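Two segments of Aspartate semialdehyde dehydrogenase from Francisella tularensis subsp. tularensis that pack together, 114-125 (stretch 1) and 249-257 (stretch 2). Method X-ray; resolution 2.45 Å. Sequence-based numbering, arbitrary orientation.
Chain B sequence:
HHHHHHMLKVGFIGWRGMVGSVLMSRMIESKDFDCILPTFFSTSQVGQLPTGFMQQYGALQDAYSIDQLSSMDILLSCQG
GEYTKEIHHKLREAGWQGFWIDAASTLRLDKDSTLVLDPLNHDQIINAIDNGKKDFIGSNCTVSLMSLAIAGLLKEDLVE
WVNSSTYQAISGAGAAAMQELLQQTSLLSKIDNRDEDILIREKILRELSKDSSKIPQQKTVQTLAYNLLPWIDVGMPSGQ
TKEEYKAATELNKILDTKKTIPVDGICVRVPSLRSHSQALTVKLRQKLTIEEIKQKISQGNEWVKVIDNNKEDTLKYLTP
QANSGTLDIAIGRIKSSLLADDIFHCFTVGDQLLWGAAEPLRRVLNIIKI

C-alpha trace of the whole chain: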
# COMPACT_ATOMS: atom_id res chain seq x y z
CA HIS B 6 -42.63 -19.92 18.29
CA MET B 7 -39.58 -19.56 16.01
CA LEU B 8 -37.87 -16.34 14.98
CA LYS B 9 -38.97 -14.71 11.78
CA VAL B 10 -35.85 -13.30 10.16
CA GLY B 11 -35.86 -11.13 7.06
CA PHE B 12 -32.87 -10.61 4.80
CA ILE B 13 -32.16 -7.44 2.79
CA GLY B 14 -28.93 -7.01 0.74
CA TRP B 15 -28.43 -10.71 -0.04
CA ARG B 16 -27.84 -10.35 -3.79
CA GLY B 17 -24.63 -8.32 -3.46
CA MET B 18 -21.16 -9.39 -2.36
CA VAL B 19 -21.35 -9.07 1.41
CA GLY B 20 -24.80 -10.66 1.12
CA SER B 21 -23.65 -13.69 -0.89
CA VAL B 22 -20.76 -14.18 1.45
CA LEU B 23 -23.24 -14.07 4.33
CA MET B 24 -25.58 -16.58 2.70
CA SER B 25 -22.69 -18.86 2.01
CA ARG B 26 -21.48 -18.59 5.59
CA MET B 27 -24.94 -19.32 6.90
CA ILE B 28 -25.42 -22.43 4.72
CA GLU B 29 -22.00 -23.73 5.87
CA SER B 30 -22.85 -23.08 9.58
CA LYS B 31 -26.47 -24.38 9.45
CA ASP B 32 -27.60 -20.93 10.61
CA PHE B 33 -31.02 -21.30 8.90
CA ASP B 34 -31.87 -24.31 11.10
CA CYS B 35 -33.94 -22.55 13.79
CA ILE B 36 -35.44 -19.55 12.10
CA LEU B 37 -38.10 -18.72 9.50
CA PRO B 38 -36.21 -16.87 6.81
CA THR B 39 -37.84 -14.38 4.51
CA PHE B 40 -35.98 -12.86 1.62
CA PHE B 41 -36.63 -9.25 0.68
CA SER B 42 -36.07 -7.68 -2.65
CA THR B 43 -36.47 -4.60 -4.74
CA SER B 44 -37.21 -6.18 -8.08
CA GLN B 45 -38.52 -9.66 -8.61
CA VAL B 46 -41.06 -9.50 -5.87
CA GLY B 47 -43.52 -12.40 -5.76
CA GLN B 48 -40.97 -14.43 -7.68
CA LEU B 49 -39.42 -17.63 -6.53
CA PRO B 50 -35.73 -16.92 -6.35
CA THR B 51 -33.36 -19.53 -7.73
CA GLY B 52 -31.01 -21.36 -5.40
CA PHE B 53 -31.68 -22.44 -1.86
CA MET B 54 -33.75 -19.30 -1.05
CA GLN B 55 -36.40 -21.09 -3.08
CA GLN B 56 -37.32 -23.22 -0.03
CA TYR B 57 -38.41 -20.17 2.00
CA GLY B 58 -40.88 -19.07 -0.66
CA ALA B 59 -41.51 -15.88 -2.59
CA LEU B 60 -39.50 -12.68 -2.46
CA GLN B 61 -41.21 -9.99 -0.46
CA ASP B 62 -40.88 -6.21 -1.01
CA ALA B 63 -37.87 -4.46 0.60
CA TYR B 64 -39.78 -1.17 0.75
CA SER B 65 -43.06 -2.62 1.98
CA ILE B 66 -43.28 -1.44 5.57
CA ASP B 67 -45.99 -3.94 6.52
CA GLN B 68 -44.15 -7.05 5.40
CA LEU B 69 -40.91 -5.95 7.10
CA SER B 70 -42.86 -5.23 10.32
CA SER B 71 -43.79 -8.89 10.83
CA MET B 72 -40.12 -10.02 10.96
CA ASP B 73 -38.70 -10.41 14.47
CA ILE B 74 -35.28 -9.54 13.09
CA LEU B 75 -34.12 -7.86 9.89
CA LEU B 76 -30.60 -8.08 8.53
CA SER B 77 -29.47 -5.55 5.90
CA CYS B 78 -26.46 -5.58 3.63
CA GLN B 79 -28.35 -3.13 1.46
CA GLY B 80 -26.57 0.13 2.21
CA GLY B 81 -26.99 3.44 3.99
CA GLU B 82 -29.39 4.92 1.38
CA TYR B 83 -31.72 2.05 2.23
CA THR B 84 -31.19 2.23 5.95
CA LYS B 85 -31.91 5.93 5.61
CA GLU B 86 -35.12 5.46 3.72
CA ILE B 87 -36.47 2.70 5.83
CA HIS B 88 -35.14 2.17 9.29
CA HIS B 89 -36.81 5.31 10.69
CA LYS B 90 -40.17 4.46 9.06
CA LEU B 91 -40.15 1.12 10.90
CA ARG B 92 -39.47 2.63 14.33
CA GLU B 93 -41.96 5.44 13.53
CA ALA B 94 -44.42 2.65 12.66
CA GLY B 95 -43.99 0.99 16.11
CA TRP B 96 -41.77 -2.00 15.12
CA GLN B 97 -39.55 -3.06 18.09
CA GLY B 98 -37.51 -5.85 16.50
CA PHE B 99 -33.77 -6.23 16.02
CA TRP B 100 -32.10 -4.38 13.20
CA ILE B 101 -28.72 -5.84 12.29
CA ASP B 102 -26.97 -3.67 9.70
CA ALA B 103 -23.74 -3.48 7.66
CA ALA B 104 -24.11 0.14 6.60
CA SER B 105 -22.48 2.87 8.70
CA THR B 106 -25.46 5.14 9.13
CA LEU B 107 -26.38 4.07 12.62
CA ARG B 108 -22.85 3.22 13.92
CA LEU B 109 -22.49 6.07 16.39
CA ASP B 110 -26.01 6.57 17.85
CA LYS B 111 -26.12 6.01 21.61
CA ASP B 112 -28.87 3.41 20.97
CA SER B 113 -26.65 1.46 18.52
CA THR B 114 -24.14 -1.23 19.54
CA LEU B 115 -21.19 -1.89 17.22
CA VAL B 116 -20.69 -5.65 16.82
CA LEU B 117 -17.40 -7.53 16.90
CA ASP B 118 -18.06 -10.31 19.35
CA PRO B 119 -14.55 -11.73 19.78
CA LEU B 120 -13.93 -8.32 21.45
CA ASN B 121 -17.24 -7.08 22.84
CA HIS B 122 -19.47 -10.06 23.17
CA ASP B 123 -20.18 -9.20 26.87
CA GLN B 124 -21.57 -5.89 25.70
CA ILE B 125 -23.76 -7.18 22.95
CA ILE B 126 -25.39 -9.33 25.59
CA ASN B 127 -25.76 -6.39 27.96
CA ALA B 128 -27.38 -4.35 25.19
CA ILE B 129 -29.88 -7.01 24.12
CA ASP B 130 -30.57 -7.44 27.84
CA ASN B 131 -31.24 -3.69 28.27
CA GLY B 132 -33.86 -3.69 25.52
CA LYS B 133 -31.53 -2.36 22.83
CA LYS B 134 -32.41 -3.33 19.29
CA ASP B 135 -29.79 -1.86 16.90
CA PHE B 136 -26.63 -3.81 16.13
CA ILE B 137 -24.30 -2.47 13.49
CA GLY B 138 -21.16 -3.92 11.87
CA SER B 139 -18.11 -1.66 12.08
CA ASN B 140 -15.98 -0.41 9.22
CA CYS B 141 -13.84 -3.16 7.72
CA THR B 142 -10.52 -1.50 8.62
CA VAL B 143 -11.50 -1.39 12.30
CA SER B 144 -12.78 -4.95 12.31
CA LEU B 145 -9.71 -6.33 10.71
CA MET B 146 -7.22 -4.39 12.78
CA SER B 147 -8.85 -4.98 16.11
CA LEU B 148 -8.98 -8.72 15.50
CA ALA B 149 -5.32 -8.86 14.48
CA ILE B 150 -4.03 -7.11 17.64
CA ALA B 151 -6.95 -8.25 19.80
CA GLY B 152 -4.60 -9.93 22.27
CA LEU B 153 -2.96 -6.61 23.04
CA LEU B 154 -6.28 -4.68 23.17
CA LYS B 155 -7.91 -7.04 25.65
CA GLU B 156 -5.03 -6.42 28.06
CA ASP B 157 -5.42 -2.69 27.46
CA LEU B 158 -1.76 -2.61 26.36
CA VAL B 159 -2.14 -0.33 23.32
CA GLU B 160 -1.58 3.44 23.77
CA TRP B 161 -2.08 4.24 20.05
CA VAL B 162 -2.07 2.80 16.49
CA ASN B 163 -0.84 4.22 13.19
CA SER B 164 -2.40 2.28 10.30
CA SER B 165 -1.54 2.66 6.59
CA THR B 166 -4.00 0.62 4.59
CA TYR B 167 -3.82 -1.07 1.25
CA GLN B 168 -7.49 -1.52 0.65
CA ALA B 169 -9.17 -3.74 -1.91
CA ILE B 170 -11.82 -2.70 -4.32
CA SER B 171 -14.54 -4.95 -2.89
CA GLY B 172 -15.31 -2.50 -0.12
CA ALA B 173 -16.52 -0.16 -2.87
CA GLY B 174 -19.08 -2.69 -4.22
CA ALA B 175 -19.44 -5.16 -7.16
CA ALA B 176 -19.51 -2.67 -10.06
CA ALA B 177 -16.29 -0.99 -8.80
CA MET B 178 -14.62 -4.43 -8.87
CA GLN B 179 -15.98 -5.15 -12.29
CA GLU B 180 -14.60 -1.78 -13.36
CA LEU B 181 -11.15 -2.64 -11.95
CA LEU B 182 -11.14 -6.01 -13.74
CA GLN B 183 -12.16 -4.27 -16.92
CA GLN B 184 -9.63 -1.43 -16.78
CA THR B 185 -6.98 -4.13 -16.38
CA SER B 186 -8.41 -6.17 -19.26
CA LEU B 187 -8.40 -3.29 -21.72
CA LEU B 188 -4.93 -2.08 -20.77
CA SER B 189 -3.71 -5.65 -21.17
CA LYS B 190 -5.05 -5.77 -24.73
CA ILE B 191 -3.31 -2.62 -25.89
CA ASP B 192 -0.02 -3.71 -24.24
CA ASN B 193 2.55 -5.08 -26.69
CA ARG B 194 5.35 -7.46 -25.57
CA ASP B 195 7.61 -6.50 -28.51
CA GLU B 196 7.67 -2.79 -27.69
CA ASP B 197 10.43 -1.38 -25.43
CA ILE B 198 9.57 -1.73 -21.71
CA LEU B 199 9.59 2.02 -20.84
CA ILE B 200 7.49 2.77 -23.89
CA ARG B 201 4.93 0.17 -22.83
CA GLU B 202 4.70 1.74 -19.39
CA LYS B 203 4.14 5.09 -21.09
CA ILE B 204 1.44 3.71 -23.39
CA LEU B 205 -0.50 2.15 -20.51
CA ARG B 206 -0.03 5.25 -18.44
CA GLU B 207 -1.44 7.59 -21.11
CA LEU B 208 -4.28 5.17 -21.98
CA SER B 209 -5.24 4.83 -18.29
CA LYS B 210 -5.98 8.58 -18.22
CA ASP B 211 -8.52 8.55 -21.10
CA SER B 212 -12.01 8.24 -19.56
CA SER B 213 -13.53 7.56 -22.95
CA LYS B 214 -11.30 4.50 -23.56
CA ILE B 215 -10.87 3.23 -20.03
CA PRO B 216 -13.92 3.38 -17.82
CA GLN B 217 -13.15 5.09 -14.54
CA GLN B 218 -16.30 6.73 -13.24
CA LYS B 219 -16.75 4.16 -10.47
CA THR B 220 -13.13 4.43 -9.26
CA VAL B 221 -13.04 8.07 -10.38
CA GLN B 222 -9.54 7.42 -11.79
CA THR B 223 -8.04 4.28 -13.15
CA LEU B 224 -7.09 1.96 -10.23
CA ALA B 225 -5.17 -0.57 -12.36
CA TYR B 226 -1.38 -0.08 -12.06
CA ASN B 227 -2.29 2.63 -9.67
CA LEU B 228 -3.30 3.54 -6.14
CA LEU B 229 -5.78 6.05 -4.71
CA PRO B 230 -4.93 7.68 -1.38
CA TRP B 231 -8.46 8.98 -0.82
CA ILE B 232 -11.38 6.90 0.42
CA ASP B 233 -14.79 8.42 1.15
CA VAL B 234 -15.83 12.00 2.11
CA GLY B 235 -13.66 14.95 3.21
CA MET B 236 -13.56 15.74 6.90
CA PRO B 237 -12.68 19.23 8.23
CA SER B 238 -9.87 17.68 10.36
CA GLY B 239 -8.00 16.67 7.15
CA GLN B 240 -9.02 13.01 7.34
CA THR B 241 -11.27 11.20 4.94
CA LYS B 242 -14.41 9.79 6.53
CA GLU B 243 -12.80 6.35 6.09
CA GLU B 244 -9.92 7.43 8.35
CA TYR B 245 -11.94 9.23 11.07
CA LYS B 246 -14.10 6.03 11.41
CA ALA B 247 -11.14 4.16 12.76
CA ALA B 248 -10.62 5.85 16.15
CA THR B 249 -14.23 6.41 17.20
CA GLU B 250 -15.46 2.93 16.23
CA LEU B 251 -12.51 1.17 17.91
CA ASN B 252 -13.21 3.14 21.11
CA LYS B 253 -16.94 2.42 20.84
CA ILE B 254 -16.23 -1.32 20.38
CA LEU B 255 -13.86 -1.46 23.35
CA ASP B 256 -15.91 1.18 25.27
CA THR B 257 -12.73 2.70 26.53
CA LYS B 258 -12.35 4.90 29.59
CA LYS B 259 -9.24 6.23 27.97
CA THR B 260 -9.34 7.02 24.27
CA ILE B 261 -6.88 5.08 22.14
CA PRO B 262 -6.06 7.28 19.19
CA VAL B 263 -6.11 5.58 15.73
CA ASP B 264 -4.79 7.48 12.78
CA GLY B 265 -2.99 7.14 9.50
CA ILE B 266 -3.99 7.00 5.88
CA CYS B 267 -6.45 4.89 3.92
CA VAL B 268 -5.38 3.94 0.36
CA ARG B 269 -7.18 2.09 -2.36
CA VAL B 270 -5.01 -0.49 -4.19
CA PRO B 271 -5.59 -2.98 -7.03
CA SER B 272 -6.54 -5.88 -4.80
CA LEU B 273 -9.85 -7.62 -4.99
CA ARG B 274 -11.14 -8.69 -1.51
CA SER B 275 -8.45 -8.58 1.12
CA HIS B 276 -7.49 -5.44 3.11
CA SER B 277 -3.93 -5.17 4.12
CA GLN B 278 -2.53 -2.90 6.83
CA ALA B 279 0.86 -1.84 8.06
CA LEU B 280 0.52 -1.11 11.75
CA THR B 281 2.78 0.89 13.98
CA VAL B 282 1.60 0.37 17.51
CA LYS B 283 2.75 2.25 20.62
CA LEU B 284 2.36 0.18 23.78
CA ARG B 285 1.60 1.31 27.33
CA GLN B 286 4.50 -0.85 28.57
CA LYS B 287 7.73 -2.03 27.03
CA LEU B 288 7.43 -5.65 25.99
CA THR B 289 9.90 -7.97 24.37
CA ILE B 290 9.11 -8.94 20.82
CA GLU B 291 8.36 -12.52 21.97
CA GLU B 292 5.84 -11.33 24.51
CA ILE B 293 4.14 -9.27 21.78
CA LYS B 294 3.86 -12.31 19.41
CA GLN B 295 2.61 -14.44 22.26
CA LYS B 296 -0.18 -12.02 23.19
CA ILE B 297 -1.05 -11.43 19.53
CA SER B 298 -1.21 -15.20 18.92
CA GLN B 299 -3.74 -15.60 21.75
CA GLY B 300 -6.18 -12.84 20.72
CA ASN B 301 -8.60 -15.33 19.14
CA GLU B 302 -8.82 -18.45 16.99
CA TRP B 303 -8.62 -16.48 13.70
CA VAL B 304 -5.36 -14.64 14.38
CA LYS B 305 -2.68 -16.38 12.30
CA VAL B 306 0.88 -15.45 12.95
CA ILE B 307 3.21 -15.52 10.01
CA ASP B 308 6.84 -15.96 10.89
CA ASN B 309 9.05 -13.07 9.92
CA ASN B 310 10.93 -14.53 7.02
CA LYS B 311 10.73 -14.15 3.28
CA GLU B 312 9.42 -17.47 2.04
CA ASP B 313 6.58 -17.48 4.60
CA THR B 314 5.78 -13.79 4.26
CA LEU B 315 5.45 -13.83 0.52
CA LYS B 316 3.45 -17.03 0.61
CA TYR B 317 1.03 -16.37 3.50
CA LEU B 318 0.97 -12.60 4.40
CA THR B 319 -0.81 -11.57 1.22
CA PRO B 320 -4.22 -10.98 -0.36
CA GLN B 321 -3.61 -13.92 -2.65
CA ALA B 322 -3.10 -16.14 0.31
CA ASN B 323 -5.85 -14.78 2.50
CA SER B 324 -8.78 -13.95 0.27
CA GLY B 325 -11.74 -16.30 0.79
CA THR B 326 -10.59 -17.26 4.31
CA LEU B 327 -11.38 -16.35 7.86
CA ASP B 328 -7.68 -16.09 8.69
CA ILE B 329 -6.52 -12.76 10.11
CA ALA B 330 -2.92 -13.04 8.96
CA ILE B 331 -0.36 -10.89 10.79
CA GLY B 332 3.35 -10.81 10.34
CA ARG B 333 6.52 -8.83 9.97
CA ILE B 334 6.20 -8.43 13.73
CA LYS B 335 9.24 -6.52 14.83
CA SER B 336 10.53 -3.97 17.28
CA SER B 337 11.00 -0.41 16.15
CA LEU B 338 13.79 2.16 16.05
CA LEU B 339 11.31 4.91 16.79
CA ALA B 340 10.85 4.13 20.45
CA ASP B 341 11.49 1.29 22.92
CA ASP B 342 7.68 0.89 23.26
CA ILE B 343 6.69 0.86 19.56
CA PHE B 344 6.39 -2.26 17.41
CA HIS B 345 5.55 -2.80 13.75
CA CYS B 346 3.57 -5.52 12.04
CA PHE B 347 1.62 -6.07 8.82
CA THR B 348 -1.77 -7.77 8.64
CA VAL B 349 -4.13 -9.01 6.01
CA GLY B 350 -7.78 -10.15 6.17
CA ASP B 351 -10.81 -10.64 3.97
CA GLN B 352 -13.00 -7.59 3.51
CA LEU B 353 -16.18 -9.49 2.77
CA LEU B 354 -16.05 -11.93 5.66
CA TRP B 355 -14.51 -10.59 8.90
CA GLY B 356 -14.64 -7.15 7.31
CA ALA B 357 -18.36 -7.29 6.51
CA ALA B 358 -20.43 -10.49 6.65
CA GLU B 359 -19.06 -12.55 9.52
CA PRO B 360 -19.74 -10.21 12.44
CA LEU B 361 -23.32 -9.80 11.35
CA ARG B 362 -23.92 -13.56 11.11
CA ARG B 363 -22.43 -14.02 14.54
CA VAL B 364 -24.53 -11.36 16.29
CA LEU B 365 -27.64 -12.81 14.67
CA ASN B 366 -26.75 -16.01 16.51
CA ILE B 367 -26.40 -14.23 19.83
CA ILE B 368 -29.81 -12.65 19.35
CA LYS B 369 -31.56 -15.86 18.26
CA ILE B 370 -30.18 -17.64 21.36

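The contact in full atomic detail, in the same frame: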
# COMPACT_ATOMS: atom_id res chain seq x y z
N THR B 114 -25.30 -0.47 19.07
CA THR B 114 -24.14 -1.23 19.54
C THR B 114 -23.37 -1.72 18.32
O THR B 114 -23.96 -2.24 17.36
CB THR B 114 -24.54 -2.42 20.42
OG1 THR B 114 -25.44 -1.98 21.45
CG2 THR B 114 -23.33 -3.05 21.06
N LEU B 115 -22.07 -1.44 18.31
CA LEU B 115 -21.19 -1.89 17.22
C LEU B 115 -20.84 -3.33 17.54
O LEU B 115 -20.51 -3.61 18.71
CB LEU B 115 -19.91 -1.07 17.11
CG LEU B 115 -20.02 0.28 16.40
CD1 LEU B 115 -18.75 1.11 16.54
CD2 LEU B 115 -20.32 0.09 14.93
N VAL B 116 -20.93 -4.23 16.54
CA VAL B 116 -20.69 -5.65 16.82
C VAL B 116 -19.35 -6.19 16.31
O VAL B 116 -19.02 -6.13 15.12
CB VAL B 116 -21.83 -6.58 16.31
CG1 VAL B 116 -23.14 -6.23 16.98
CG2 VAL B 116 -21.99 -6.52 14.80
N LEU B 117 -18.58 -6.76 17.23
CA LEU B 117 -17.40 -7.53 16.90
C LEU B 117 -17.14 -8.44 18.11
O LEU B 117 -16.32 -8.15 19.00
CB LEU B 117 -16.22 -6.62 16.59
CG LEU B 117 -14.94 -7.29 16.08
CD1 LEU B 117 -15.15 -7.94 14.75
CD2 LEU B 117 -13.84 -6.24 15.96
N ASP B 118 -17.85 -9.56 18.12
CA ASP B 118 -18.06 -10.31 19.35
C ASP B 118 -16.81 -10.99 19.93
O ASP B 118 -16.77 -11.23 21.11
CB ASP B 118 -19.16 -11.35 19.17
CG ASP B 118 -18.72 -12.49 18.26
OD1 ASP B 118 -18.84 -12.33 17.03
OD2 ASP B 118 -18.23 -13.51 18.78
N PRO B 119 -15.78 -11.28 19.11
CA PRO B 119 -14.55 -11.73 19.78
C PRO B 119 -13.92 -10.65 20.66
O PRO B 119 -12.96 -10.92 21.38
CB PRO B 119 -13.63 -12.08 18.61
CG PRO B 119 -14.55 -12.38 17.50
CD PRO B 119 -15.64 -11.35 17.65
N LEU B 120 -14.43 -9.42 20.58
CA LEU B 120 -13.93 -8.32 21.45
C LEU B 120 -14.96 -7.74 22.40
O LEU B 120 -14.61 -7.28 23.48
CB LEU B 120 -13.30 -7.22 20.58
CG LEU B 120 -11.82 -7.46 20.21
CD1 LEU B 120 -11.36 -6.42 19.22
CD2 LEU B 120 -10.95 -7.40 21.46
N ASN B 121 -16.23 -7.74 22.03
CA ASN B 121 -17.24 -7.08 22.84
C ASN B 121 -18.49 -7.91 22.93
O ASN B 121 -19.59 -7.38 22.98
CB ASN B 121 -17.62 -5.73 22.25
CG ASN B 121 -18.32 -5.85 20.91
OD1 ASN B 121 -18.27 -6.89 20.26
ND2 ASN B 121 -18.98 -4.79 20.49
N HIS B 122 -18.33 -9.21 22.97
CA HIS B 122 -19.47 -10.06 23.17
C HIS B 122 -20.26 -9.70 24.46
O HIS B 122 -21.50 -9.56 24.43
CB HIS B 122 -19.01 -11.49 23.28
CG HIS B 122 -20.09 -12.48 23.08
ND1 HIS B 122 -19.87 -13.69 22.46
CD2 HIS B 122 -21.40 -12.47 23.41
CE1 HIS B 122 -20.99 -14.39 22.44
NE2 HIS B 122 -21.93 -13.67 23.02
N ASP B 123 -19.53 -9.54 25.57
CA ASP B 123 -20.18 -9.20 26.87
C ASP B 123 -21.10 -7.98 26.80
O ASP B 123 -22.10 -7.88 27.51
CB ASP B 123 -19.18 -9.04 28.00
CG ASP B 123 -17.89 -8.30 27.59
OD1 ASP B 123 -17.84 -7.51 26.62
OD2 ASP B 123 -16.88 -8.56 28.29
N GLN B 124 -20.83 -7.12 25.84
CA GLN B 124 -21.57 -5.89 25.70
C GLN B 124 -22.74 -6.06 24.83
O GLN B 124 -23.73 -5.38 25.02
CB GLN B 124 -20.73 -4.81 25.04
CG GLN B 124 -19.54 -4.30 25.88
CD GLN B 124 -18.85 -3.17 25.13
OE1 GLN B 124 -19.49 -2.16 24.71
NE2 GLN B 124 -17.53 -3.35 24.89
N ILE B 125 -22.62 -6.91 23.81
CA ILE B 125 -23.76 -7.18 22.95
C ILE B 125 -24.85 -7.75 23.87
O ILE B 125 -26.00 -7.35 23.83
CB ILE B 125 -23.40 -8.14 21.80
CG1 ILE B 125 -22.54 -7.43 20.76
CG2 ILE B 125 -24.64 -8.63 21.07
CD1 ILE B 125 -21.45 -8.29 20.18
N THR B 249 -12.97 6.31 16.46
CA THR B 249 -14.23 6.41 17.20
C THR B 249 -14.94 5.07 17.33
O THR B 249 -15.49 4.75 18.38
CB THR B 249 -15.16 7.42 16.51
OG1 THR B 249 -15.03 7.31 15.08
CG2 THR B 249 -14.76 8.85 16.95
N GLU B 250 -14.90 4.30 16.26
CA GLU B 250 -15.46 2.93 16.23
C GLU B 250 -14.68 1.96 17.13
O GLU B 250 -15.27 1.22 17.92
CB GLU B 250 -15.54 2.39 14.80
CG GLU B 250 -16.50 3.19 13.93
CD GLU B 250 -16.69 2.66 12.51
OE1 GLU B 250 -16.27 1.51 12.22
OE2 GLU B 250 -17.22 3.41 11.67
N LEU B 251 -13.35 1.98 17.03
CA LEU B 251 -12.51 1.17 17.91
C LEU B 251 -12.82 1.48 19.38
O LEU B 251 -12.99 0.57 20.19
CB LEU B 251 -11.01 1.41 17.66
CG LEU B 251 -10.06 0.67 18.62
CD1 LEU B 251 -10.13 -0.83 18.35
CD2 LEU B 251 -8.64 1.15 18.55
N ASN B 252 -12.89 2.75 19.72
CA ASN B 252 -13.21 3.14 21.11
C ASN B 252 -14.65 2.79 21.51
O ASN B 252 -14.92 2.37 22.63
CB ASN B 252 -12.81 4.58 21.37
CG ASN B 252 -11.29 4.72 21.42
OD1 ASN B 252 -10.66 4.33 22.40
ND2 ASN B 252 -10.69 5.18 20.32
N LYS B 253 -15.57 2.88 20.56
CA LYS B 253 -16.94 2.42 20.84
C LYS B 253 -16.96 0.90 21.06
O LYS B 253 -17.62 0.42 21.96
CB LYS B 253 -17.92 2.85 19.75
CG LYS B 253 -19.32 2.36 20.03
CD LYS B 253 -20.41 3.17 19.33
CE LYS B 253 -21.76 2.86 19.98
NZ LYS B 253 -22.89 3.53 19.27
N ILE B 254 -16.22 0.14 20.26
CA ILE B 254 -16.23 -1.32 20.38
C ILE B 254 -15.64 -1.74 21.70
O ILE B 254 -16.13 -2.66 22.35
CB ILE B 254 -15.45 -2.01 19.25
CG1 ILE B 254 -16.16 -1.84 17.92
CG2 ILE B 254 -15.30 -3.50 19.54
CD1 ILE B 254 -15.38 -2.35 16.73
N LEU B 255 -14.53 -1.13 22.07
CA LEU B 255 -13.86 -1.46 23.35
C LEU B 255 -14.51 -0.75 24.55
O LEU B 255 -14.19 -1.08 25.68
CB LEU B 255 -12.38 -1.11 23.29
CG LEU B 255 -11.56 -1.86 22.23
CD1 LEU B 255 -10.25 -1.16 21.96
CD2 LEU B 255 -11.32 -3.30 22.65
N ASP B 256 -15.39 0.23 24.28
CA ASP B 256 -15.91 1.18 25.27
C ASP B 256 -14.83 1.58 26.22
O ASP B 256 -14.84 1.21 27.37
CB ASP B 256 -17.11 0.68 26.10
CG ASP B 256 -17.66 1.80 27.07
OD1 ASP B 256 -17.47 3.01 26.76
OD2 ASP B 256 -18.26 1.48 28.14
N THR B 257 -13.88 2.32 25.72
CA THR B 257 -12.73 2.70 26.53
C THR B 257 -13.02 3.84 27.51
O THR B 257 -13.78 4.75 27.22
CB THR B 257 -11.57 3.16 25.62
OG1 THR B 257 -12.12 3.96 24.55
CG2 THR B 257 -10.82 1.94 25.07

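How do the two backbones meet? Stretch 2 is a helix through L255, and it lies across the strand that opens stretch 1 at nearly a right angle, 96°, with the axes 8.1 Å apart at closest approach. The chain then turns through L117 into a second helix, whose axis comes within 9.8 Å of the stretch 2 axis, at 53° to it. The nearest CA atoms are those of L115 and I254, 5.9 Å apart.

What do E250 and K253 offer the strand? Both, one turn apart, receive the side chain of L115. Its CD1 lies 3.7 Å from the backbone O of E250 and 3.7 Å from CB of K253, so the leucine rests on main chain and on the aliphatic base of the lysine. Neither charged group bonds across this contact: both E250 carboxylate oxygens are hydrogen-bonded elsewhere in the structure, K253 NZ to a residue just outside the stretches.

Why is I254 the centre of the contact? It buries more surface than any other residue, and three leucines gather round its side chain. CG1 of I254 lies 3.9 Å from CB of L115, CD1 is 4.3 Å from CD2 of L117, and CG2 is 4.3 Å from CB of L120. These are van der Waals contacts that shield apolar surface from water.

How is the end of the helix held? The carbonyl of I254 accepts a hydrogen bond from Q124, NE2 to O 3.0 Å, and CB of N121 packs 3.4 Å from the same I254 O. N121 also braces stretch 1, its ND2 donating to L115 O at 2.6 Å. L255 adds a last apolar touch, CD2 to CD2 of L120 at 4.3 Å. At D256 the chain leaves the helix with positive phi, and its CB sits 4.0 Å from OE1 of Q124.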